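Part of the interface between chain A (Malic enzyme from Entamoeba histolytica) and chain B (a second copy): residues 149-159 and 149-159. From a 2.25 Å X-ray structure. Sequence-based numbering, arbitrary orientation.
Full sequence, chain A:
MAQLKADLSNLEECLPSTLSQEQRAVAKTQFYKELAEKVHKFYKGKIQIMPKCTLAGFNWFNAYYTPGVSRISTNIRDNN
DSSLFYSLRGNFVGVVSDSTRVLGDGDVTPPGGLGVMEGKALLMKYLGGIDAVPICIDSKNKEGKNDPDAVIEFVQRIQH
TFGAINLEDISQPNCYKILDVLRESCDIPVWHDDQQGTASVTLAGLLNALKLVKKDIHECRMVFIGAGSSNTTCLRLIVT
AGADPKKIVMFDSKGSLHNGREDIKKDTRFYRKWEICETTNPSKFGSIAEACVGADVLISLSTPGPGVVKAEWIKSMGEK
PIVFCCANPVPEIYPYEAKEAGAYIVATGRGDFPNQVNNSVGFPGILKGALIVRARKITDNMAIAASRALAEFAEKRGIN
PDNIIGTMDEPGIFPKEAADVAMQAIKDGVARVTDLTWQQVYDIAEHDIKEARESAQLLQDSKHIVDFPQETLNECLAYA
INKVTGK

Chain A (149-159) DAVIEFVQRIQ
Chain B (149-159) DAVIEFVQRIQ

Two carboxylates of like charge meet across this contact: A:Glu153 OE2 lies 3.7 Å from B:Glu153 OE1. Each acid is paired with an arginine one turn later on its own helix, which offsets the charge. A:Arg157 NH2 donates to A:Glu153 OE2 at 2.7 Å in a salt bridge; in the other copy B:Arg157 NH2 reaches B:Glu153 OE2 at a longer 3.4 Å, and that hydrogen bond is weak.

The backbone is simple to build. In each chain residues 149-158 continue a helix that begins earlier, with phi/psi mostly near -65/-43; B:Phe154 departs to -39/-56, and the last helical residues flatten, A:Ile158 to -92/-16 and B:Ile158 to -99/-8. The i to i+4 bonds are regular through A:Arg157 and B:Arg157, as in A:Phe154 N to A:Ala150 O at 2.9 Å; beyond, B:Ile158 N to B:Phe154 O at 3.1 Å and B:Gln159 N to B:Val155 O at 2.8 Å are weak, and weak i to i+3 bonds appear in both chains. The axes approach to 10.7 Å with 106° between their N-to-C directions, signed -106°, so the helices cross steeply and contact is concentrated around one point. That point is A:Phe154 against B:Phe154, A:Phe154 CA to B:Phe154 CA being 6.6 Å. The two stretches together bury 478 Å².

At the crossing, both phenylalanines are t at chi1, with chi2 of 94° in A and 83° in B. Their CA-to-CB bonds point sideways, yet the ring ends come nearer the partner. The planes lie within 5° of parallel and the centroids 4.5 Å apart, but the rings are slid so that they barely overlap; A:Phe154 CE1 touches B:Phe154 CE1 at 3.4 Å, each over a face of the other ring. Isoleucine packs at the ring edges: B:Ile158 CG1 is 3.6 Å from A:Phe154 CZ, and A:Ile158 CD1 is 3.7 Å from B:Phe154 CZ. Both isoleucines are t,t, and their tips, A:Ile158 CD1 and B:Ile158 CD1, meet at 3.9 Å.

Arginine serves both its own helix and the neighbour. With chi1 to chi3 at m, t, t and chi4 near -76°, each guanidinium presents a face to an alanine of the partner helix: A:Arg157 CZ is 3.6 Å from B:Ala150 CB, and B:Arg157 CZ is 3.7 Å from A:Ala150 CB. A water adds a polar link: the O atom of water 1 lies 2.8 Å from B:Ala150 O, where it can donate, and 3.0 Å from A:Arg157 NE, from which it accepts a weak bond.

The rule is a repeated pattern: A:Ala150, A:Glu153, A:Phe154, A:Arg157 and A:Ile158 make the contacts with B:Ala150, B:Glu153, B:Phe154, B:Arg157 and B:Ile158, while the CA-to-CB bonds of A:Val151, A:Val155, B:Val151 and B:Val155 point away. No direct hydrogen bond joins the stretches.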

# COMPACT_ATOMS: atom_id res chain seq x y z
N ASP A 149 -18.31 -11.86 6.53
CA ASP A 149 -17.70 -12.92 5.74
C ASP A 149 -16.97 -12.35 4.53
O ASP A 149 -16.01 -12.95 4.05
CB ASP A 149 -18.77 -13.96 5.27
CG ASP A 149 -19.59 -14.56 6.45
OD1 ASP A 149 -19.05 -14.77 7.57
OD2 ASP A 149 -20.80 -14.82 6.22
N ALA A 150 -17.44 -11.21 4.03
CA ALA A 150 -16.75 -10.52 2.95
C ALA A 150 -15.37 -9.99 3.46
O ALA A 150 -14.34 -10.13 2.78
CB ALA A 150 -17.61 -9.37 2.40
N VAL A 151 -15.37 -9.44 4.67
CA VAL A 151 -14.14 -8.93 5.26
C VAL A 151 -13.20 -10.11 5.49
O VAL A 151 -12.05 -10.06 5.08
CB VAL A 151 -14.41 -8.05 6.54
CG1 VAL A 151 -13.11 -7.41 7.06
CG2 VAL A 151 -15.41 -6.90 6.24
N ILE A 152 -13.74 -11.22 6.01
CA ILE A 152 -12.91 -12.43 6.26
C ILE A 152 -12.25 -12.95 5.00
O ILE A 152 -11.03 -13.22 4.96
CB ILE A 152 -13.72 -13.55 6.95
CG1 ILE A 152 -14.02 -13.11 8.39
CG2 ILE A 152 -12.94 -14.80 6.99
CD1 ILE A 152 -15.13 -13.89 9.13
N GLU A 153 -13.06 -13.07 3.95
CA GLU A 153 -12.58 -13.59 2.66
C GLU A 153 -11.51 -12.66 2.10
O GLU A 153 -10.46 -13.13 1.60
CB GLU A 153 -13.75 -13.76 1.63
CG GLU A 153 -13.26 -14.21 0.25
CD GLU A 153 -14.41 -14.47 -0.76
OE1 GLU A 153 -15.59 -14.25 -0.44
OE2 GLU A 153 -14.12 -14.89 -1.88
N PHE A 154 -11.79 -11.35 2.18
CA PHE A 154 -10.92 -10.30 1.64
C PHE A 154 -9.51 -10.37 2.25
O PHE A 154 -8.50 -10.44 1.56
CB PHE A 154 -11.53 -8.89 1.84
CG PHE A 154 -10.67 -7.79 1.31
CD1 PHE A 154 -10.87 -7.30 0.04
CD2 PHE A 154 -9.62 -7.26 2.08
CE1 PHE A 154 -10.05 -6.30 -0.49
CE2 PHE A 154 -8.78 -6.24 1.58
CZ PHE A 154 -8.98 -5.77 0.29
N VAL A 155 -9.48 -10.40 3.57
CA VAL A 155 -8.23 -10.40 4.29
C VAL A 155 -7.44 -11.67 4.03
O VAL A 155 -6.21 -11.60 3.82
CB VAL A 155 -8.49 -10.13 5.80
CG1 VAL A 155 -7.20 -10.28 6.64
CG2 VAL A 155 -9.06 -8.78 5.97
N GLN A 156 -8.15 -12.82 4.01
CA GLN A 156 -7.56 -14.12 3.63
C GLN A 156 -6.89 -14.12 2.24
O GLN A 156 -5.85 -14.76 2.03
CB GLN A 156 -8.58 -15.26 3.75
CG GLN A 156 -8.83 -15.71 5.24
CD GLN A 156 -10.05 -16.64 5.45
OE1 GLN A 156 -10.76 -17.02 4.50
NE2 GLN A 156 -10.29 -17.00 6.71
N ARG A 157 -7.45 -13.35 1.31
CA ARG A 157 -6.84 -13.25 -0.01
C ARG A 157 -5.62 -12.32 -0.04
O ARG A 157 -4.63 -12.60 -0.75
CB ARG A 157 -7.88 -12.82 -1.03
CG ARG A 157 -8.98 -13.88 -1.30
CD ARG A 157 -9.79 -13.55 -2.56
NE ARG A 157 -10.99 -14.41 -2.63
CZ ARG A 157 -10.99 -15.70 -3.00
NH1 ARG A 157 -9.86 -16.30 -3.38
NH2 ARG A 157 -12.13 -16.40 -2.98
N ILE A 158 -5.66 -11.25 0.77
CA ILE A 158 -4.66 -10.18 0.71
C ILE A 158 -3.50 -10.40 1.66
O ILE A 158 -2.45 -9.82 1.49
CB ILE A 158 -5.26 -8.79 0.97
CG1 ILE A 158 -4.48 -7.69 0.23
CG2 ILE A 158 -5.41 -8.51 2.49
CD1 ILE A 158 -5.18 -6.26 0.38
N GLN A 159 -3.70 -11.29 2.63
CA GLN A 159 -2.73 -11.57 3.67
C GLN A 159 -1.34 -11.83 3.14
O GLN A 159 -0.36 -11.66 3.86
CB GLN A 159 -3.16 -12.80 4.46
CG GLN A 159 -2.75 -14.09 3.82
CD GLN A 159 -3.20 -15.27 4.65
OE1 GLN A 159 -2.56 -15.63 5.60
NE2 GLN A 159 -4.33 -15.86 4.28
N ASP B 149 -13.90 -14.54 -10.86
CA ASP B 149 -14.87 -13.85 -10.02
C ASP B 149 -14.28 -13.53 -8.61
O ASP B 149 -14.77 -12.65 -7.91
CB ASP B 149 -16.13 -14.67 -9.85
CG ASP B 149 -16.83 -15.01 -11.20
OD1 ASP B 149 -16.69 -14.27 -12.21
OD2 ASP B 149 -17.57 -16.03 -11.20
N ALA B 150 -13.28 -14.29 -8.18
CA ALA B 150 -12.61 -14.03 -6.89
C ALA B 150 -11.83 -12.69 -7.03
O ALA B 150 -11.92 -11.83 -6.17
CB ALA B 150 -11.68 -15.18 -6.52
N VAL B 151 -11.14 -12.52 -8.14
CA VAL B 151 -10.37 -11.30 -8.37
C VAL B 151 -11.27 -10.10 -8.67
O VAL B 151 -10.99 -8.98 -8.22
CB VAL B 151 -9.47 -11.48 -9.55
CG1 VAL B 151 -8.63 -10.25 -9.73
CG2 VAL B 151 -8.57 -12.66 -9.29
N ILE B 152 -12.33 -10.33 -9.43
CA ILE B 152 -13.33 -9.31 -9.69
C ILE B 152 -13.98 -8.81 -8.40
O ILE B 152 -14.09 -7.59 -8.19
CB ILE B 152 -14.44 -9.84 -10.63
CG1 ILE B 152 -13.88 -10.04 -12.02
CG2 ILE B 152 -15.63 -8.93 -10.66
CD1 ILE B 152 -14.81 -10.82 -12.93
N GLU B 153 -14.47 -9.73 -7.57
CA GLU B 153 -15.03 -9.31 -6.30
C GLU B 153 -13.98 -8.48 -5.48
O GLU B 153 -14.26 -7.36 -5.07
CB GLU B 153 -15.45 -10.54 -5.51
CG GLU B 153 -16.09 -10.19 -4.16
CD GLU B 153 -16.55 -11.43 -3.41
OE1 GLU B 153 -16.24 -12.59 -3.81
OE2 GLU B 153 -17.21 -11.24 -2.39
N PHE B 154 -12.82 -9.07 -5.24
CA PHE B 154 -11.68 -8.38 -4.59
C PHE B 154 -11.46 -6.95 -4.99
O PHE B 154 -11.45 -6.09 -4.15
CB PHE B 154 -10.38 -9.13 -4.82
CG PHE B 154 -9.27 -8.62 -4.01
CD1 PHE B 154 -9.10 -9.04 -2.69
CD2 PHE B 154 -8.37 -7.69 -4.53
CE1 PHE B 154 -8.04 -8.57 -1.92
CE2 PHE B 154 -7.30 -7.22 -3.75
CZ PHE B 154 -7.14 -7.66 -2.46
N VAL B 155 -11.28 -6.70 -6.29
CA VAL B 155 -10.93 -5.37 -6.75
C VAL B 155 -12.10 -4.43 -6.57
O VAL B 155 -11.92 -3.24 -6.23
CB VAL B 155 -10.41 -5.42 -8.22
CG1 VAL B 155 -10.32 -4.03 -8.89
CG2 VAL B 155 -9.07 -6.18 -8.26
N GLN B 156 -13.32 -4.96 -6.76
CA GLN B 156 -14.49 -4.13 -6.56
C GLN B 156 -14.55 -3.70 -5.09
O GLN B 156 -14.96 -2.58 -4.78
CB GLN B 156 -15.79 -4.85 -6.98
CG GLN B 156 -16.19 -4.69 -8.45
CD GLN B 156 -17.13 -5.79 -8.93
OE1 GLN B 156 -17.58 -6.61 -8.15
NE2 GLN B 156 -17.44 -5.78 -10.21
N ARG B 157 -14.18 -4.59 -4.19
CA ARG B 157 -14.11 -4.19 -2.78
C ARG B 157 -13.01 -3.15 -2.46
O ARG B 157 -13.24 -2.23 -1.68
CB ARG B 157 -14.06 -5.43 -1.89
CG ARG B 157 -15.39 -6.20 -1.93
CD ARG B 157 -15.56 -7.25 -0.80
NE ARG B 157 -16.74 -8.08 -1.07
CZ ARG B 157 -18.02 -7.71 -0.89
NH1 ARG B 157 -18.35 -6.53 -0.35
NH2 ARG B 157 -19.02 -8.57 -1.20
N ILE B 158 -11.85 -3.23 -3.14
CA ILE B 158 -10.65 -2.51 -2.72
C ILE B 158 -10.53 -1.24 -3.54
O ILE B 158 -9.70 -0.38 -3.24
CB ILE B 158 -9.41 -3.37 -2.89
CG1 ILE B 158 -8.30 -2.96 -1.89
CG2 ILE B 158 -8.87 -3.31 -4.33
CD1 ILE B 158 -6.95 -3.79 -2.10
N GLN B 159 -11.40 -1.10 -4.55
CA GLN B 159 -11.32 0.06 -5.44
C GLN B 159 -11.31 1.42 -4.71
O GLN B 159 -10.77 2.40 -5.21
CB GLN B 159 -12.47 0.01 -6.44
CG GLN B 159 -13.83 0.39 -5.91
CD GLN B 159 -14.88 0.50 -7.05
OE1 GLN B 159 -14.78 1.41 -7.90
NE2 GLN B 159 -15.87 -0.41 -7.05
O HOH W 1 -12.91 -12.29 -3.56